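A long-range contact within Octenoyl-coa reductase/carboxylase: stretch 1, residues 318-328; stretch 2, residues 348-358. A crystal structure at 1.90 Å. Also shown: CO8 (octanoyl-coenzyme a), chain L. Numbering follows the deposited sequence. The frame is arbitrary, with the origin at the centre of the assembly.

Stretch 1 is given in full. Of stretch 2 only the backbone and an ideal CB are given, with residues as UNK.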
ATOM      1  N   THR A 318      -6.099 -24.719  13.360  1.00 22.65           N
ATOM      2  CA  THR A 318      -5.111 -24.550  12.298  1.00 22.19           C
ATOM      3  C   THR A 318      -4.318 -23.264  12.428  1.00 21.89           C
ATOM      4  O   THR A 318      -3.284 -23.097  11.776  1.00 21.86           O
ATOM      5  CB  THR A 318      -5.790 -24.527  10.920  1.00 21.68           C
ATOM      6  OG1 THR A 318      -6.787 -23.502  10.903  1.00 20.33           O
ATOM      7  CG2 THR A 318      -6.450 -25.862  10.643  1.00 22.55           C
ATOM      8  N   PHE A 319      -4.808 -22.332  13.233  1.00 21.47           N
ATOM      9  CA  PHE A 319      -4.262 -20.986  13.159  1.00 21.09           C
ATOM     10  C   PHE A 319      -2.805 -20.904  13.580  1.00 21.30           C
ATOM     11  O   PHE A 319      -2.036 -20.189  12.962  1.00 21.32           O
ATOM     12  CB  PHE A 319      -5.091 -19.994  13.951  1.00 20.88           C
ATOM     13  CG  PHE A 319      -4.667 -18.579  13.737  1.00 20.58           C
ATOM     14  CD1 PHE A 319      -5.145 -17.863  12.660  1.00 19.77           C
ATOM     15  CD2 PHE A 319      -3.761 -17.976  14.595  1.00 20.26           C
ATOM     16  CE1 PHE A 319      -4.753 -16.555  12.442  1.00 19.98           C
ATOM     17  CE2 PHE A 319      -3.353 -16.658  14.372  1.00 21.23           C
ATOM     18  CZ  PHE A 319      -3.846 -15.963  13.292  1.00 20.11           C
ATOM     19  N   GLY A 320      -2.443 -21.616  14.643  1.00 21.65           N
ATOM     20  CA  GLY A 320      -1.072 -21.657  15.118  1.00 21.39           C
ATOM     21  C   GLY A 320      -0.185 -22.191  14.026  1.00 21.24           C
ATOM     22  O   GLY A 320       0.921 -21.706  13.821  1.00 21.03           O
ATOM     23  N   LEU A 321      -0.690 -23.188  13.304  1.00 21.21           N
ATOM     24  CA  LEU A 321       0.015 -23.736  12.148  1.00 21.41           C
ATOM     25  C   LEU A 321       0.167 -22.665  11.069  1.00 20.88           C
ATOM     26  O   LEU A 321       1.250 -22.479  10.531  1.00 20.80           O
ATOM     27  CB  LEU A 321      -0.739 -24.940  11.592  1.00 21.86           C
ATOM     28  CG  LEU A 321      -0.992 -26.053  12.613  1.00 22.89           C
ATOM     29  CD1 LEU A 321      -2.094 -26.992  12.126  1.00 25.05           C
ATOM     30  CD2 LEU A 321       0.297 -26.792  12.827  1.00 24.24           C
ATOM     31  N   SER A 322      -0.928 -21.955  10.791  1.00 20.33           N
ATOM     32  CA  SER A 322      -0.971 -20.933   9.739  1.00 19.87           C
ATOM     33  C   SER A 322       0.105 -19.887   9.968  1.00 20.06           C
ATOM     34  O   SER A 322       0.804 -19.504   9.027  1.00 20.04           O
ATOM     35  CB  SER A 322      -2.344 -20.279   9.682  1.00 19.27           C
ATOM     36  OG  SER A 322      -3.296 -21.224   9.253  1.00 19.16           O
ATOM     37  N   VAL A 323       0.257 -19.464  11.221  1.00 20.23           N
ATOM     38  CA  VAL A 323       1.303 -18.518  11.597  1.00 21.07           C
ATOM     39  C   VAL A 323       2.698 -19.097  11.360  1.00 21.41           C
ATOM     40  O   VAL A 323       3.593 -18.410  10.869  1.00 21.48           O
ATOM     41  CB  VAL A 323       1.160 -18.048  13.071  1.00 21.19           C
ATOM     42  CG1 VAL A 323       2.356 -17.238  13.480  1.00 21.86           C
ATOM     43  CG2 VAL A 323      -0.069 -17.199  13.215  1.00 21.23           C
ATOM     44  N   ILE A 324       2.877 -20.364  11.683  1.00 22.02           N
ATOM     45  CA  ILE A 324       4.200 -20.970  11.556  1.00 22.81           C
ATOM     46  C   ILE A 324       4.578 -21.179  10.096  1.00 22.77           C
ATOM     47  O   ILE A 324       5.701 -20.875   9.679  1.00 22.82           O
ATOM     48  CB  ILE A 324       4.281 -22.297  12.333  1.00 23.52           C
ATOM     49  CG1 ILE A 324       4.209 -22.000  13.837  1.00 24.00           C
ATOM     50  CG2 ILE A 324       5.589 -23.042  11.984  1.00 24.28           C
ATOM     51  CD1 ILE A 324       3.857 -23.189  14.672  1.00 26.14           C
ATOM     52  N   VAL A 325       3.611 -21.664   9.324  1.00 22.60           N
ATOM     53  CA  VAL A 325       3.852 -22.107   7.955  1.00 22.90           C
ATOM     54  C   VAL A 325       4.101 -20.970   6.963  1.00 22.38           C
ATOM     55  O   VAL A 325       4.844 -21.139   6.012  1.00 22.77           O
ATOM     56  CB  VAL A 325       2.713 -23.019   7.480  1.00 22.87           C
ATOM     57  CG1 VAL A 325       1.484 -22.205   7.067  1.00 22.62           C
ATOM     58  CG2 VAL A 325       3.173 -23.912   6.388  1.00 23.87           C
ATOM     59  N   ALA A 326       3.493 -19.815   7.195  1.00 21.72           N
ATOM     60  CA  ALA A 326       3.647 -18.707   6.271  1.00 21.39           C
ATOM     61  C   ALA A 326       5.117 -18.319   6.148  1.00 21.44           C
ATOM     62  O   ALA A 326       5.834 -18.314   7.132  1.00 21.63           O
ATOM     63  CB  ALA A 326       2.800 -17.536   6.710  1.00 20.66           C
ATOM     64  N   ARG A 327       5.570 -18.037   4.928  1.00 21.26           N
ATOM     65  CA  ARG A 327       6.928 -17.532   4.721  1.00 21.62           C
ATOM     66  C   ARG A 327       7.212 -16.312   5.583  1.00 21.60           C
ATOM     67  O   ARG A 327       6.293 -15.667   6.085  1.00 20.77           O
ATOM     68  CB  ARG A 327       7.149 -17.149   3.260  1.00 21.74           C
ATOM     69  CG  ARG A 327       6.428 -15.863   2.831  1.00 21.10           C
ATOM     70  CD  ARG A 327       7.103 -15.333   1.595  1.00 21.13           C
ATOM     71  NE  ARG A 327       6.320 -14.322   0.900  1.00 20.52           N
ATOM     72  CZ  ARG A 327       6.364 -13.015   1.140  1.00 20.37           C
ATOM     73  NH1 ARG A 327       7.123 -12.505   2.106  1.00 20.67           N
ATOM     74  NH2 ARG A 327       5.624 -12.206   0.401  1.00 20.53           N
ATOM     75  N   ARG A 328       8.501 -16.009   5.748  1.00 22.17           N
ATOM     76  CA  ARG A 328       8.935 -14.733   6.274  1.00 22.04           C
ATOM     77  C   ARG A 328       8.240 -13.665   5.484  1.00 21.22           C
ATOM     78  O   ARG A 328       8.278 -13.681   4.247  1.00 20.88           O
ATOM     79  CB  ARG A 328      10.419 -14.535   6.019  1.00 22.75           C
ATOM     80  CG  ARG A 328      11.309 -14.894   7.128  1.00 24.83           C
ATOM     81  CD  ARG A 328      12.745 -14.526   6.761  1.00 24.43           C
ATOM     82  NE  ARG A 328      13.136 -13.171   7.162  1.00 24.12           N
ATOM     83  CZ  ARG A 328      13.482 -12.818   8.400  1.00 23.75           C
ATOM     84  NH1 ARG A 328      13.442 -13.717   9.386  1.00 23.96           N
ATOM     85  NH2 ARG A 328      13.857 -11.572   8.656  1.00 21.41           N
ATOM     86  N   UNK A 348       6.498 -15.458  18.230  1.00 23.17           N
ATOM     87  CA  UNK A 348       7.852 -15.425  17.700  1.00 24.29           C
ATOM     88  C   UNK A 348       7.839 -15.592  16.187  1.00 23.94           C
ATOM     89  O   UNK A 348       8.522 -14.871  15.474  1.00 23.91           O
ATOM     90  CB  UNK A 348       8.709 -16.514  18.349  1.00 24.29           C
ATOM     91  N   UNK A 349       7.024 -16.515  15.700  1.00 24.10           N
ATOM     92  CA  UNK A 349       6.921 -16.718  14.264  1.00 24.56           C
ATOM     93  C   UNK A 349       6.327 -15.500  13.586  1.00 24.02           C
ATOM     94  O   UNK A 349       6.682 -15.181  12.455  1.00 24.74           O
ATOM     95  CB  UNK A 349       6.078 -17.957  13.956  1.00 24.56           C
ATOM     96  N   UNK A 350       5.472 -14.781  14.295  1.00 23.68           N
ATOM     97  CA  UNK A 350       4.866 -13.614  13.698  1.00 23.02           C
ATOM     98  C   UNK A 350       5.842 -12.442  13.589  1.00 22.83           C
ATOM     99  O   UNK A 350       6.073 -11.927  12.495  1.00 22.40           O
ATOM    100  CB  UNK A 350       3.638 -13.199  14.510  1.00 23.02           C
ATOM    101  N   UNK A 351       6.405 -12.010  14.712  1.00 22.89           N
ATOM    102  CA  UNK A 351       7.238 -10.810  14.678  1.00 22.86           C
ATOM    103  C   UNK A 351       8.640 -11.089  14.148  1.00 23.04           C
ATOM    104  O   UNK A 351       9.169 -10.310  13.363  1.00 22.32           O
ATOM    105  CB  UNK A 351       7.330 -10.200  16.078  1.00 22.86           C
ATOM    106  N   UNK A 352       9.237 -12.204  14.558  1.00 23.40           N
ATOM    107  CA  UNK A 352      10.613 -12.487  14.146  1.00 24.19           C
ATOM    108  C   UNK A 352      10.711 -12.652  12.639  1.00 23.45           C
ATOM    109  O   UNK A 352      11.715 -12.314  12.025  1.00 24.00           O
ATOM    110  CB  UNK A 352      11.133 -13.745  14.844  1.00 24.19           C
ATOM    111  N   UNK A 353       9.661 -13.182  12.048  1.00 22.51           N
ATOM    112  CA  UNK A 353       9.664 -13.401  10.617  1.00 22.07           C
ATOM    113  C   UNK A 353       8.800 -12.371   9.900  1.00 21.02           C
ATOM    114  O   UNK A 353       8.535 -12.486   8.706  1.00 20.34           O
ATOM    115  CB  UNK A 353       9.178 -14.816  10.298  1.00 22.07           C
ATOM    116  N   UNK A 354       8.411 -11.341  10.651  1.00 20.39           N
ATOM    117  CA  UNK A 354       7.690 -10.177  10.126  1.00 19.88           C
ATOM    118  C   UNK A 354       6.489 -10.596   9.298  1.00 19.22           C
ATOM    119  O   UNK A 354       6.253 -10.072   8.204  1.00 18.83           O
ATOM    120  CB  UNK A 354       8.623  -9.306   9.282  1.00 19.88           C
ATOM    121  N   UNK A 355       5.748 -11.557   9.820  1.00 19.04           N
ATOM    122  CA  UNK A 355       4.518 -12.013   9.188  1.00 18.66           C
ATOM    123  C   UNK A 355       3.350 -11.109   9.589  1.00 18.55           C
ATOM    124  O   UNK A 355       3.425 -10.381  10.576  1.00 18.47           O
ATOM    125  CB  UNK A 355       4.227 -13.466   9.567  1.00 18.66           C
ATOM    126  N   UNK A 356       2.272 -11.184   8.825  1.00 18.18           N
ATOM    127  CA  UNK A 356       1.083 -10.413   9.111  1.00 18.54           C
ATOM    128  C   UNK A 356      -0.095 -11.349   9.233  1.00 17.99           C
ATOM    129  O   UNK A 356      -0.181 -12.357   8.534  1.00 17.76           O
ATOM    130  CB  UNK A 356       0.834  -9.358   8.031  1.00 18.54           C
ATOM    131  N   UNK A 357      -1.017 -10.980  10.106  1.00 17.67           N
ATOM    132  CA  UNK A 357      -2.305 -11.614  10.156  1.00 17.55           C
ATOM    133  C   UNK A 357      -3.309 -10.555   9.781  1.00 17.24           C
ATOM    134  O   UNK A 357      -3.431  -9.535  10.457  1.00 17.24           O
ATOM    135  CB  UNK A 357      -2.596 -12.225  11.528  1.00 17.55           C
ATOM    136  N   UNK A 358      -4.021 -10.803   8.696  1.00 17.02           N
ATOM    137  CA  UNK A 358      -5.005  -9.868   8.218  1.00 16.75           C
ATOM    138  C   UNK A 358      -6.385 -10.439   8.487  1.00 16.70           C
ATOM    139  O   UNK A 358      -6.743 -11.484   7.964  1.00 16.69           O
ATOM    140  CB  UNK A 358      -4.807  -9.569   6.731  1.00 16.75           C
TER
HETATM  141  N1A CO8 L1446      20.481 -25.568  24.294  1.00 68.25           N
HETATM  142  C2A CO8 L1446      20.949 -25.808  23.073  1.00 68.48           C
HETATM  143  N3A CO8 L1446      20.163 -25.743  22.001  1.00 68.14           N
HETATM  144  C4A CO8 L1446      18.858 -25.431  22.128  1.00 67.51           C
HETATM  145  C5A CO8 L1446      18.336 -25.176  23.391  1.00 67.75           C
HETATM  146  C6A CO8 L1446      19.187 -25.252  24.494  1.00 68.04           C
HETATM  147  N6A CO8 L1446      18.735 -25.011  25.724  1.00 67.82           N
HETATM  148  N7A CO8 L1446      17.043 -24.896  23.244  1.00 67.55           N
HETATM  149  C8A CO8 L1446      16.759 -24.972  21.943  1.00 67.17           C
HETATM  150  N9A CO8 L1446      17.860 -25.306  21.255  1.00 66.88           N
HETATM  151  C1B CO8 L1446      17.957 -25.474  19.759  1.00 65.34           C
HETATM  152  C2B CO8 L1446      17.263 -26.708  19.163  1.00 64.81           C
HETATM  153  O2B CO8 L1446      18.088 -27.264  18.127  1.00 65.33           O
HETATM  154  C3B CO8 L1446      15.969 -26.139  18.576  1.00 63.83           C
HETATM  155  O3B CO8 L1446      15.579 -26.858  17.401  1.00 63.22           O
HETATM  156  P3B CO8 L1446      14.176 -27.663  17.354  1.00 62.88           P
HETATM  157  O7A CO8 L1446      14.230 -28.665  18.629  1.00 61.89           O
HETATM  158  O8A CO8 L1446      13.021 -26.573  17.672  1.00 61.87           O
HETATM  159  O9A CO8 L1446      13.991 -28.348  16.053  1.00 62.62           O
HETATM  160  C4B CO8 L1446      16.386 -24.745  18.146  1.00 63.18           C
HETATM  161  O4B CO8 L1446      17.289 -24.298  19.187  1.00 64.42           O
HETATM  162  C5B CO8 L1446      15.135 -23.843  18.000  1.00 61.77           C
HETATM  163  O5B CO8 L1446      15.447 -22.580  17.362  1.00 58.79           O
HETATM  164  P1A CO8 L1446      15.603 -22.431  15.734  1.00 57.16           P
HETATM  165  O1A CO8 L1446      15.744 -20.831  15.454  1.00 55.70           O
HETATM  166  O2A CO8 L1446      16.747 -23.212  15.188  1.00 56.68           O
HETATM  167  O3A CO8 L1446      14.199 -22.928  15.040  1.00 54.27           O
HETATM  168  P2A CO8 L1446      13.080 -21.930  14.380  1.00 51.26           P
HETATM  169  O4A CO8 L1446      11.769 -22.857  14.254  1.00 51.20           O
HETATM  170  O5A CO8 L1446      13.449 -21.281  13.081  1.00 50.90           O
HETATM  171  O6A CO8 L1446      12.701 -20.846  15.517  1.00 49.54           O
HETATM  172  CBP CO8 L1446      12.328 -18.639  16.474  1.00 45.67           C
HETATM  173  CCP CO8 L1446      12.488 -19.463  15.194  1.00 47.51           C
HETATM  174  CDP CO8 L1446      11.076 -19.152  17.202  1.00 43.95           C
HETATM  175  CEP CO8 L1446      12.144 -17.170  16.063  1.00 45.57           C
HETATM  176  CAP CO8 L1446      13.603 -18.846  17.345  1.00 44.56           C
HETATM  177  OAP CO8 L1446      14.788 -18.612  16.559  1.00 44.43           O
HETATM  178  C9P CO8 L1446      13.646 -17.895  18.545  1.00 43.52           C
HETATM  179  O9P CO8 L1446      12.898 -18.042  19.519  1.00 43.94           O
HETATM  180  N8P CO8 L1446      14.548 -16.924  18.398  1.00 42.17           N
HETATM  181  C7P CO8 L1446      14.751 -15.857  19.372  1.00 41.33           C
HETATM  182  C6P CO8 L1446      13.550 -14.910  19.289  1.00 41.60           C
HETATM  183  C5P CO8 L1446      13.349 -14.259  20.654  1.00 41.86           C
HETATM  184  O5P CO8 L1446      12.689 -14.814  21.535  1.00 42.07           O
HETATM  185  N4P CO8 L1446      13.972 -13.093  20.819  1.00 41.72           N
HETATM  186  C3P CO8 L1446      14.766 -12.451  19.760  1.00 39.64           C
HETATM  187  C2P CO8 L1446      15.043 -11.022  20.187  1.00 37.54           C
HETATM  188  S1P CO8 L1446      13.629  -9.889  19.863  1.00 36.03           S
HETATM  189  C1' CO8 L1446      14.553  -8.449  20.047  1.00 33.43           C
HETATM  190  O1' CO8 L1446      14.781  -8.025  21.185  1.00 35.45           O
HETATM  191  C2' CO8 L1446      15.060  -7.856  18.893  1.00 30.70           C
HETATM  192  C3' CO8 L1446      15.819  -6.691  18.938  1.00 25.26           C
HETATM  193  C4' CO8 L1446      16.291  -6.043  17.788  1.00 20.66           C
HETATM  194  C5' CO8 L1446      16.069  -6.773  16.459  1.00 14.09           C
HETATM  195  C6' CO8 L1446      16.885  -6.103  15.339  1.00  9.07           C
HETATM  196  C7' CO8 L1446      16.886  -7.047  14.148  1.00  7.67           C
HETATM  197  C8' CO8 L1446      17.590  -6.391  12.973  1.00 10.30           C

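At position 348 CB points sideways, with nothing of stretch 1 within 5.5 Å of the ideal CB, so the helix contact sets no rule here, many side chains would serve, and the ligand may choose. It is Arg 348, whose guanidinium lays one face against CDP of the octanoyl-coenzyme A and gives a weak hydrogen bond from Arg 348 NH1 to ligand O9P (3.0 Å).

Position 349 aims its CB at stretch 1, with the ideal CB 3.8 Å from Val 323 CG1 and Ile 324 close behind. An aliphatic or a flat aromatic side chain would suit. The residue is Tyr 349: one ring face receives Ile 324 CG1, 4.1 Å from the Tyr 349 ring centroid, while CDP of the ligand covers the opposite face. Tyr 349 OH donates to O4A of the ligand (3.0 Å).

At 350 CB points sideways, the ideal CB 4.4 Å from Val 323 CG1; a medium-sized apolar group fits. Leu 350 brings CD1 to 4.3 Å from Val 323 CG1.

Positions 351 and 352 find no stretch 1 atom near their ideal CBs, so many side chains would serve. Trp 351 sets its ring edge near S1P of the ligand. Met 352 places CG 3.7 Å from ligand CEP.

At 353 the ideal CB lies 3.8 Å from Arg 328 CG, and CB points sideways. A side chain with a flexible aliphatic stem would suit, perhaps with a polar end. Lys 353 packs its CG 3.6 Å from Arg 328 CG, then leads away to a weak hydrogen bond from Lys 353 NZ to ligand O5A (3.3 Å).

Position 354 has positive phi and psi (50/44), which glycine or asparagine often adopts, yet the residue is Leu 354. CB points sideways, but the side chain ends nearer, with Leu 354 CD1 3.6 Å from Arg 328 NH2.

Position 355 faces the place where helix 318-325 runs out and carbonyls lack helical partners. CB points toward stretch 1, but at a distance that calls for a long donor. Lys 355, nearly extended beyond chi1, donates from NZ to Val 323 O (2.5 Å) and to Ala 326 O (2.6 Å); Ile 324 O is also 2.7 Å from Lys 355 NZ.

Position 356 is out of reach, so most side chains would do; it is Lys 356. At 357 CA-to-CB points toward stretch 1, and the ideal CB lies 4.3 Å from Phe 319 CZ, inviting a branched aliphatic or another apolar group. Ile 357 puts CD1 at the ring edge, 3.6 Å from Phe 319 CZ, and 4.3 Å from Val 323 CG2. Position 358 is again out of reach and equally unconstrained; it is Val 358.

Stretch 2, residues 348-358: RYLWMKLKKIV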
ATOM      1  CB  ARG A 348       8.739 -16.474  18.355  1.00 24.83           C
ATOM      2  CG  ARG A 348       9.090 -16.109  19.780  1.00 25.65           C
ATOM      3  CD  ARG A 348       9.801 -17.249  20.454  1.00 27.79           C
ATOM      4  NE  ARG A 348       9.114 -18.517  20.205  1.00 28.84           N
ATOM      5  CZ  ARG A 348       9.659 -19.715  20.393  1.00 30.27           C
ATOM      6  NH1 ARG A 348      10.903 -19.819  20.841  1.00 31.03           N
ATOM      7  NH2 ARG A 348       8.958 -20.813  20.127  1.00 28.49           N
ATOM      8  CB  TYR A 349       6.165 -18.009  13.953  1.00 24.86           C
ATOM      9  CG  TYR A 349       6.964 -19.193  14.425  1.00 26.47           C
ATOM     10  CD1 TYR A 349       7.961 -19.741  13.631  1.00 27.80           C
ATOM     11  CD2 TYR A 349       6.769 -19.723  15.706  1.00 28.58           C
ATOM     12  CE1 TYR A 349       8.728 -20.815  14.079  1.00 31.92           C
ATOM     13  CE2 TYR A 349       7.525 -20.786  16.164  1.00 31.59           C
ATOM     14  CZ  TYR A 349       8.502 -21.332  15.345  1.00 32.30           C
ATOM     15  OH  TYR A 349       9.248 -22.385  15.798  1.00 35.11           O
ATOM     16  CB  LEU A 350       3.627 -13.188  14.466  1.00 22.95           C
ATOM     17  CG  LEU A 350       2.793 -12.229  13.624  1.00 22.87           C
ATOM     18  CD1 LEU A 350       2.044 -13.037  12.565  1.00 23.06           C
ATOM     19  CD2 LEU A 350       1.831 -11.541  14.520  1.00 24.25           C
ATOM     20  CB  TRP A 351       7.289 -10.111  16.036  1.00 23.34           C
ATOM     21  CG  TRP A 351       8.529 -10.393  16.844  1.00 24.23           C
ATOM     22  CD1 TRP A 351       9.806  -9.945  16.590  1.00 25.93           C
ATOM     23  CD2 TRP A 351       8.613 -11.171  18.034  1.00 25.20           C
ATOM     24  NE1 TRP A 351      10.672 -10.415  17.542  1.00 24.94           N
ATOM     25  CE2 TRP A 351       9.967 -11.160  18.447  1.00 25.50           C
ATOM     26  CE3 TRP A 351       7.675 -11.869  18.806  1.00 24.42           C
ATOM     27  CZ2 TRP A 351      10.401 -11.828  19.591  1.00 26.37           C
ATOM     28  CZ3 TRP A 351       8.112 -12.521  19.948  1.00 25.79           C
ATOM     29  CH2 TRP A 351       9.464 -12.503  20.325  1.00 26.34           C
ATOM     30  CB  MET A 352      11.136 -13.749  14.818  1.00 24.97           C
ATOM     31  CG  MET A 352      11.550 -13.558  16.246  1.00 27.84           C
ATOM     32  SD  MET A 352      13.095 -12.620  16.360  1.00 34.38           S
ATOM     33  CE  MET A 352      14.325 -13.776  15.736  1.00 33.86           C
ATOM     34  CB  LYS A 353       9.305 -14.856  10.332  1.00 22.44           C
ATOM     35  CG  LYS A 353      10.535 -15.735  10.590  1.00 24.58           C
ATOM     36  CD  LYS A 353      10.202 -17.124  11.074  1.00 29.80           C
ATOM     37  CE  LYS A 353      11.474 -17.872  11.429  1.00 31.92           C
ATOM     38  NZ  LYS A 353      11.187 -18.980  12.379  1.00 35.06           N
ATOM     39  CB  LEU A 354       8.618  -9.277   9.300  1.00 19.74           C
ATOM     40  CG  LEU A 354       9.847  -8.769  10.041  1.00 20.58           C
ATOM     41  CD1 LEU A 354      11.055  -9.673   9.767  1.00 20.89           C
ATOM     42  CD2 LEU A 354      10.146  -7.334   9.649  1.00 19.60           C
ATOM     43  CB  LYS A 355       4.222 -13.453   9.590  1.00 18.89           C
ATOM     44  CG  LYS A 355       5.417 -14.376   9.395  1.00 19.21           C
ATOM     45  CD  LYS A 355       5.018 -15.823   9.560  1.00 20.20           C
ATOM     46  CE  LYS A 355       6.248 -16.730   9.594  1.00 20.08           C
ATOM     47  NZ  LYS A 355       5.822 -18.157   9.722  1.00 20.13           N
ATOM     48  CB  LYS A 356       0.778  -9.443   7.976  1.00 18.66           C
ATOM     49  CG  LYS A 356       1.847  -8.436   7.678  1.00 21.61           C
ATOM     50  CD  LYS A 356       1.293  -7.351   6.734  1.00 26.39           C
ATOM     51  CE  LYS A 356       1.406  -7.728   5.243  1.00 30.72           C
ATOM     52  NZ  LYS A 356       0.150  -8.359   4.689  1.00 32.91           N
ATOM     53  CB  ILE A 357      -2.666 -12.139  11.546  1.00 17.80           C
ATOM     54  CG1 ILE A 357      -1.614 -13.107  12.068  1.00 18.28           C
ATOM     55  CG2 ILE A 357      -4.036 -12.824  11.494  1.00 17.96           C
ATOM     56  CD1 ILE A 357      -1.576 -13.181  13.592  1.00 18.70           C
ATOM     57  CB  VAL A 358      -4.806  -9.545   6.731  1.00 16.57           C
ATOM     58  CG1 VAL A 358      -5.884  -8.558   6.253  1.00 16.32           C
ATOM     59  CG2 VAL A 358      -3.392  -8.978   6.513  1.00 16.66           C
TER
HETATM   60  O   HOH W   1      14.209 -13.421  12.075  1.00  2.00           O
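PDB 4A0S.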